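Local coordinates for putative flagellar protein FliS (Parabacteroides merdae ATCC 43184, PDB 4YOK), which is of unknown function, a DUF3823-family protein whose two domains belong to the transthyretin-like and E-set groups of beta folds, at residues 47-52 with 57-62. Numbering follows the deposited sequence.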
loop_
_atom_site.group_PDB
_atom_site.type_symbol
_atom_site.label_atom_id
_atom_site.label_comp_id
_atom_site.label_asym_id
_atom_site.label_seq_id
_atom_site.Cartn_x
_atom_site.Cartn_y
_atom_site.Cartn_z
ATOM N N ILE A 47 -9.195 -12.313 -13.516
ATOM C CA ILE A 47 -8.293 -11.312 -14.093
ATOM C C ILE A 47 -7.512 -10.677 -12.928
ATOM O O ILE A 47 -8.138 -10.255 -11.967
ATOM C CB ILE A 47 -9.069 -10.260 -14.943
ATOM C CG1 ILE A 47 -9.704 -10.936 -16.203
ATOM C CG2 ILE A 47 -8.136 -9.087 -15.358
ATOM C CD1 ILE A 47 -10.975 -10.239 -16.772
ATOM N N SER A 48 -6.173 -10.621 -13.009
ATOM C CA SER A 48 -5.366 -9.986 -11.952
ATOM C C SER A 48 -5.311 -8.484 -12.158
ATOM O O SER A 48 -5.169 -8.020 -13.292
ATOM C CB SER A 48 -3.942 -10.536 -11.914
ATOM O OG SER A 48 -3.895 -11.917 -11.589
ATOM N N VAL A 49 -5.442 -7.719 -11.078
ATOM C CA VAL A 49 -5.282 -6.253 -11.173
ATOM C C VAL A 49 -4.253 -5.868 -10.122
ATOM O O VAL A 49 -4.261 -6.408 -9.019
ATOM C CB VAL A 49 -6.556 -5.359 -11.134
ATOM C CG1 VAL A 49 -7.489 -5.658 -12.310
ATOM C CG2 VAL A 49 -7.287 -5.448 -9.813
ATOM N N PHE A 50 -3.334 -5.002 -10.489
ATOM C CA PHE A 50 -2.239 -4.631 -9.613
ATOM C C PHE A 50 -2.584 -3.285 -8.963
ATOM O O PHE A 50 -3.042 -2.359 -9.635
ATOM C CB PHE A 50 -0.911 -4.654 -10.411
ATOM C CG PHE A 50 -0.784 -5.940 -11.217
ATOM C CD1 PHE A 50 -1.346 -6.046 -12.488
ATOM C CD2 PHE A 50 -0.195 -7.068 -10.667
ATOM C CE1 PHE A 50 -1.326 -7.260 -13.186
ATOM C CE2 PHE A 50 -0.143 -8.276 -11.387
ATOM C CZ PHE A 50 -0.703 -8.357 -12.641
ATOM N N VAL A 51 -2.472 -3.227 -7.641
ATOM C CA VAL A 51 -2.842 -2.033 -6.875
ATOM C C VAL A 51 -1.642 -1.065 -6.818
ATOM O O VAL A 51 -0.509 -1.506 -6.663
ATOM C CB VAL A 51 -3.356 -2.453 -5.474
ATOM C CG1 VAL A 51 -3.793 -1.243 -4.670
ATOM C CG2 VAL A 51 -4.525 -3.449 -5.591
ATOM N N GLY A 52 -1.900 0.229 -7.010
ATOM C CA GLY A 52 -0.847 1.251 -6.991
ATOM C C GLY A 52 -0.466 1.687 -5.594
ATOM O O GLY A 52 -1.070 1.247 -4.614
ATOM N N PHE A 57 -6.481 1.228 -8.592
ATOM C CA PHE A 57 -6.307 0.282 -9.680
ATOM C C PHE A 57 -7.231 0.709 -10.825
ATOM O O PHE A 57 -8.228 1.409 -10.603
ATOM C CB PHE A 57 -6.572 -1.175 -9.227
ATOM C CG PHE A 57 -7.879 -1.401 -8.478
ATOM C CD1 PHE A 57 -7.948 -1.232 -7.100
ATOM C CD2 PHE A 57 -9.037 -1.762 -9.159
ATOM C CE1 PHE A 57 -9.156 -1.417 -6.410
ATOM C CE2 PHE A 57 -10.248 -1.936 -8.475
ATOM C CZ PHE A 57 -10.299 -1.758 -7.105
ATOM N N SER A 58 -6.844 0.372 -12.058
ATOM C CA SER A 58 -7.655 0.672 -13.235
ATOM C C SER A 58 -7.473 -0.431 -14.241
ATOM O O SER A 58 -6.386 -1.016 -14.346
ATOM C CB SER A 58 -7.339 2.037 -13.835
ATOM O OG SER A 58 -6.066 2.067 -14.454
ATOM N N ALA A 59 -8.558 -0.781 -14.919
ATOM C CA ALA A 59 -8.536 -1.856 -15.897
ATOM C C ALA A 59 -9.497 -1.565 -17.019
ATOM O O ALA A 59 -10.604 -1.083 -16.756
ATOM C CB ALA A 59 -8.915 -3.179 -15.229
ATOM N N LEU A 60 -9.060 -1.809 -18.265
ATOM C CA LEU A 60 -9.930 -1.720 -19.435
ATOM C C LEU A 60 -10.491 -3.118 -19.613
ATOM O O LEU A 60 -9.731 -4.061 -19.849
ATOM C CB LEU A 60 -9.177 -1.209 -20.690
ATOM C CG LEU A 60 -9.976 -1.166 -21.992
ATOM C CD1 LEU A 60 -11.142 -0.179 -21.919
ATOM C CD2 LEU A 60 -9.079 -0.856 -23.175
ATOM N N LEU A 61 -11.790 -3.286 -19.378
ATOM C CA LEU A 61 -12.427 -4.600 -19.431
ATOM C C LEU A 61 -13.683 -4.610 -20.291
ATOM O O LEU A 61 -14.279 -3.561 -20.549
ATOM C CB LEU A 61 -12.839 -5.054 -18.014
ATOM C CG LEU A 61 -11.821 -5.004 -16.891
ATOM C CD1 LEU A 61 -12.529 -4.845 -15.563
ATOM C CD2 LEU A 61 -10.926 -6.242 -16.911
ATOM N N PHE A 62 -14.115 -5.821 -20.685
ATOM C CA PHE A 62 -15.367 -6.007 -21.395
ATOM C C PHE A 62 -16.485 -5.740 -20.432
ATOM O O PHE A 62 -16.392 -6.151 -19.274
ATOM C CB PHE A 62 -15.486 -7.431 -21.967
ATOM C CG PHE A 62 -14.511 -7.733 -23.072
ATOM C CD1 PHE A 62 -14.643 -7.134 -24.318
ATOM C CD2 PHE A 62 -13.474 -8.638 -22.879
ATOM C CE1 PHE A 62 -13.731 -7.403 -25.340
ATOM C CE2 PHE A 62 -12.572 -8.919 -23.907
ATOM C CZ PHE A 62 -12.711 -8.306 -25.133
HETATM O O HOH W 1 -4.375 -1.341 -11.934
#
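A single water links the backbones of Phe50 and Ser58: it donates to Phe50 O at 2.8 Å and accepts from Ser58 N at 3.0 Å. The same carbonyl oxygen lies 3.7 Å from Phe57 CB. The two chains are close at this end, where the CA atoms of Val51 and Phe57 are 5.0 Å apart. Toward the other end they splay, to 9.5 Å between the CA atoms of Ile47 and Leu61, with 140° between the strand directions, and side chains fill the widening gap. Val49 lies in the middle of the contact, its two methyls meeting different residues. Its CG1, anti to the carbonyl carbon (chi1 -62°), meets Ala59 CB at 4.1 Å, while CG2 reaches Phe57 CD2. Val51 CG2 comes nearest the other ortho carbon of that ring, Phe57 CD1, at 4.3 Å; both methyls approach obliquely from one side of the ring plane. The chi1 of 50° sets Phe57 CG between its own backbone N and carbonyl carbon and carries the ring beneath strand 47-50, where it also touches Leu34 and Leu68. At the open end, Ile47 and Leu61 run past each other in opposite directions and meet through methyls, CD1 to CD2 at 4.0 Å. The strands belong to different sheets: 47-50 is an edge strand bonded to 33-37, whereas 57-62 pairs with 9-18. The contact joins the two sheets of the prealbumin-like domain along one side. Cohesion here rests mainly on apolar packing, with the water supplying a polar link between two main chains that do not pair directly.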